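Local structure of fusion DH (6K97) at residues A308-A311 with A312-V316; D64-A68 with G69-V73. The protein is an engineered fusion rebuilding the split dehydratase domain of a polyketide synthase, which probably removes water from carrier-bound intermediates in cremimycin biosynthesis. All coordinates share one frame; numbering follows the deposited sequence.

Interaction 1 (A308-A311 with A312-V316)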
loop_
_atom_site.group_PDB
_atom_site.type_symbol
_atom_site.label_atom_id
_atom_site.label_comp_id
_atom_site.label_asym_id
_atom_site.label_seq_id
_atom_site.Cartn_x
_atom_site.Cartn_y
_atom_site.Cartn_z
ATOM N N ALA A 308 -15.505 -7.873 29.011
ATOM C CA ALA A 308 -14.976 -9.206 29.181
ATOM C C ALA A 308 -13.613 -9.301 29.850
ATOM O O ALA A 308 -12.695 -8.616 29.467
ATOM C CB ALA A 308 -14.920 -9.862 27.845
ATOM N N VAL A 309 -13.473 -10.220 30.781
ATOM C CA VAL A 309 -12.211 -10.513 31.416
ATOM C C VAL A 309 -11.788 -11.930 30.969
ATOM O O VAL A 309 -12.588 -12.650 30.361
ATOM C CB VAL A 309 -12.345 -10.418 32.960
ATOM C CG1 VAL A 309 -12.911 -9.061 33.373
ATOM C CG2 VAL A 309 -13.248 -11.534 33.508
ATOM N N ASP A 310 -10.516 -12.297 31.171
ATOM C CA ASP A 310 -10.015 -13.612 30.777
ATOM C C ASP A 310 -10.151 -14.520 31.987
ATOM O O ASP A 310 -10.679 -14.089 33.015
ATOM C CB ASP A 310 -8.566 -13.534 30.276
ATOM C CG ASP A 310 -7.557 -13.038 31.357
ATOM O OD1 ASP A 310 -7.923 -12.893 32.566
ATOM O OD2 ASP A 310 -6.382 -12.764 30.962
ATOM N N ALA A 311 -9.668 -15.757 31.902
ATOM C CA ALA A 311 -9.878 -16.752 32.979
ATOM C C ALA A 311 -9.216 -16.384 34.314
ATOM O O ALA A 311 -9.595 -16.923 35.343
ATOM C CB ALA A 311 -9.407 -18.144 32.538
ATOM N N ALA A 312 -8.237 -15.474 34.299
ATOM C CA ALA A 312 -7.640 -14.935 35.554
ATOM C C ALA A 312 -8.280 -13.613 36.052
ATOM O O ALA A 312 -7.827 -13.069 37.031
ATOM C CB ALA A 312 -6.155 -14.722 35.358
ATOM N N GLY A 313 -9.295 -13.085 35.361
ATOM C CA GLY A 313 -9.891 -11.809 35.750
ATOM C C GLY A 313 -9.230 -10.547 35.187
ATOM O O GLY A 313 -9.656 -9.461 35.498
ATOM N N ASN A 314 -8.197 -10.659 34.361
ATOM C CA ASN A 314 -7.688 -9.500 33.681
ATOM C C ASN A 314 -8.739 -9.029 32.701
ATOM O O ASN A 314 -9.335 -9.830 31.973
ATOM C CB ASN A 314 -6.413 -9.830 32.882
ATOM C CG ASN A 314 -5.333 -10.515 33.717
ATOM O OD1 ASN A 314 -4.855 -9.992 34.750
ATOM N ND2 ASN A 314 -4.919 -11.689 33.259
ATOM N N ALA A 315 -8.957 -7.728 32.647
ATOM C CA ALA A 315 -9.846 -7.127 31.668
ATOM C C ALA A 315 -9.258 -7.319 30.250
ATOM O O ALA A 315 -8.092 -7.057 30.034
ATOM C CB ALA A 315 -9.994 -5.660 31.995
ATOM N N VAL A 316 -10.030 -7.796 29.296
ATOM C CA VAL A 316 -9.508 -8.045 27.960
ATOM C C VAL A 316 -10.118 -7.092 26.956
ATOM O O VAL A 316 -9.391 -6.438 26.207
ATOM C CB VAL A 316 -9.802 -9.472 27.493
ATOM C CG1 VAL A 316 -9.522 -9.671 26.012
ATOM C CG2 VAL A 316 -9.019 -10.447 28.313
#
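V309 and A315 face each other as an antiparallel, non-hydrogen-bonded pair, their CA atoms 4.1 Å apart and their side chains diverging, where the chain doubles back on itself. The two arms run 151° apart. V316 N donates to A308 O at 2.8 Å. At the tip, D310 to G313 form a type I turn, closed by G313 N on D310 O at 2.9 Å. Beyond it D310 N reaches N314 O at 2.9 Å, so D310 pairs with both G313 and N314: a type I turn followed by a G1 bulge. G313 has a positive phi, where a CB would be jammed against the carbonyl oxygen of A312.

D310 carries the side-chain contact. Its CG sits between the backbone N and the carbonyl carbon (chi1 62°), which folds the carboxylate back over the turn. OD1 takes N314 N at 2.9 Å from above the carboxylate plane, and a weak bond from A312 N. OD2 uses its syn lone pair for N314 ND2 at 2.9 Å, a nearly straight bond lying in the plane of the amide. The carboxylate and amide are turned 70° against each other. D310 thus grips the turn through both backbone and carboxylate. At its base, V316 CG2 packs on D310 CB at 3.7 Å.

The turn links strands 303-309 and 315-327 in the C-terminal hotdog part of the fusion. Strand 291-298 lies alongside, with A308 on V294, V309 on R293 and V316 on L292, while V316 pairs through its backbone with H285.

Interaction 2 (D64-A68 with G69-V73)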
loop_
_atom_site.group_PDB
_atom_site.type_symbol
_atom_site.label_atom_id
_atom_site.label_comp_id
_atom_site.label_asym_id
_atom_site.label_seq_id
_atom_site.Cartn_x
_atom_site.Cartn_y
_atom_site.Cartn_z
ATOM N N ASP A 64 -16.597 -22.445 8.840
ATOM C CA ASP A 64 -17.585 -22.687 9.910
ATOM C C ASP A 64 -18.487 -21.468 10.222
ATOM O O ASP A 64 -19.320 -21.550 11.155
ATOM C CB ASP A 64 -16.898 -23.178 11.193
ATOM C CG ASP A 64 -16.310 -24.571 11.054
ATOM O OD1 ASP A 64 -16.711 -25.261 10.095
ATOM O OD2 ASP A 64 -15.419 -24.958 11.888
ATOM N N HIS A 65 -18.301 -20.351 9.498
ATOM C CA HIS A 65 -19.188 -19.185 9.631
ATOM C C HIS A 65 -20.063 -19.020 8.396
ATOM O O HIS A 65 -19.770 -18.227 7.503
ATOM C CB HIS A 65 -18.430 -17.898 9.949
ATOM C CG HIS A 65 -19.327 -16.744 10.233
ATOM N ND1 HIS A 65 -19.668 -15.817 9.276
ATOM C CD2 HIS A 65 -20.025 -16.407 11.348
ATOM C CE1 HIS A 65 -20.509 -14.938 9.801
ATOM N NE2 HIS A 65 -20.748 -15.277 11.054
ATOM N N THR A 66 -21.155 -19.789 8.378
ATOM C CA THR A 66 -22.072 -19.855 7.255
ATOM C C THR A 66 -23.446 -19.415 7.740
ATOM O O THR A 66 -23.914 -19.847 8.789
ATOM C CB THR A 66 -22.029 -21.278 6.658
ATOM O OG1 THR A 66 -20.671 -21.527 6.202
ATOM C CG2 THR A 66 -22.946 -21.436 5.445
ATOM N N ILE A 67 -24.041 -18.493 6.988
ATOM C CA ILE A 67 -25.331 -17.876 7.286
ATOM C C ILE A 67 -26.294 -18.135 6.100
ATOM O O ILE A 67 -26.035 -17.715 4.965
ATOM C CB ILE A 67 -25.157 -16.361 7.450
ATOM C CG1 ILE A 67 -24.102 -16.034 8.488
ATOM C CG2 ILE A 67 -26.455 -15.710 7.869
ATOM C CD1 ILE A 67 -24.424 -16.445 9.906
ATOM N N ALA A 68 -27.347 -18.901 6.352
ATOM C CA ALA A 68 -28.324 -19.272 5.297
ATOM C C ALA A 68 -27.691 -19.812 4.022
ATOM O O ALA A 68 -28.045 -19.405 2.972
ATOM C CB ALA A 68 -29.196 -18.085 4.955
ATOM N N GLY A 69 -26.746 -20.727 4.145
ATOM C CA GLY A 69 -26.065 -21.333 2.996
ATOM C C GLY A 69 -24.877 -20.566 2.435
ATOM O O GLY A 69 -24.127 -21.115 1.642
ATOM N N THR A 70 -24.696 -19.288 2.810
ATOM C CA THR A 70 -23.594 -18.499 2.278
ATOM C C THR A 70 -22.501 -18.253 3.316
ATOM O O THR A 70 -22.760 -17.704 4.372
ATOM C CB THR A 70 -24.095 -17.155 1.767
ATOM O OG1 THR A 70 -25.132 -17.383 0.849
ATOM C CG2 THR A 70 -22.972 -16.366 1.071
ATOM N N THR A 71 -21.282 -18.659 2.986
ATOM C CA THR A 71 -20.128 -18.474 3.831
ATOM C C THR A 71 -19.548 -17.076 3.661
ATOM O O THR A 71 -19.202 -16.674 2.547
ATOM C CB THR A 71 -19.032 -19.499 3.488
ATOM O OG1 THR A 71 -19.566 -20.782 3.784
ATOM C CG2 THR A 71 -17.802 -19.262 4.354
ATOM N N ILE A 72 -19.455 -16.348 4.774
ATOM C CA ILE A 72 -19.127 -14.914 4.731
ATOM C C ILE A 72 -18.255 -14.582 5.887
ATOM O O ILE A 72 -18.334 -15.237 6.946
ATOM C CB ILE A 72 -20.368 -14.002 4.812
ATOM C CG1 ILE A 72 -21.017 -14.001 6.199
ATOM C CG2 ILE A 72 -21.435 -14.422 3.805
ATOM C CD1 ILE A 72 -22.191 -13.023 6.279
ATOM N N VAL A 73 -17.387 -13.596 5.677
ATOM C CA VAL A 73 -16.467 -13.231 6.713
ATOM C C VAL A 73 -17.298 -12.693 7.838
ATOM O O VAL A 73 -18.127 -11.821 7.621
ATOM C CB VAL A 73 -15.482 -12.176 6.183
ATOM C CG1 VAL A 73 -14.629 -11.589 7.306
ATOM C CG2 VAL A 73 -14.586 -12.769 5.093
#
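H65 ND1 donates to I72 O at 2.7 Å, the oxygen lying at the edge of the imidazole, close to its plane. With CG anti to the backbone N (chi1 -174°), the ring reaches across to that carbonyl on the other arm. Across the strands, T71 OG1 donates to T66 OG1 at 2.8 Å, and T66 OG1 in turn hydrogen-bonds to A63 O. I67 and T70 exchange two backbone bonds of 3.0 Å round a type I' turn, where A68 and G69 both take positive phi. The bond from I72 N to H65 O is weak.

Packing follows outside these bonds: I72 CG1 lies 3.8 Å from H65 CE1, and I72 CD1 meets I67 CG1 at 4.2 Å. An alanine at H65 would lose the ND1 bond and would probably leave the I72 carbonyl without its side-chain donor.

H65, G69 and the following P74 fit the H-x3-G-x4-P signature of dehydratases, here in the N-terminal part of the fusion. In relatives this histidine is the catalytic base. The chemistry is consistent with that: ND1 is committed to a main-chain carbonyl, which fixes the ring's rotation and directs NE2 away from the I72 oxygen.

How the interactions relate
From the N terminus, the chain first makes interaction 2, a short hairpin just ahead of helix 75-88 in the N-terminal part of the fusion. It then runs through the rest of that part and an unmodelled segment, 151-190, before reaching interaction 1 in the C-terminal hotdog part. The two contacts therefore follow in series, neither enclosing nor crossing the other. Each closes a tight turn between adjacent antiparallel strands: 65-67 with 70-71, and 303-309 with 315-327. Their centres lie 29 Å apart on opposite sides of the chain's centre, and their nearest atoms are about 18 Å apart. Strand 211-213, from the C-terminal part, pairs with 65-67 across the engineered fusion.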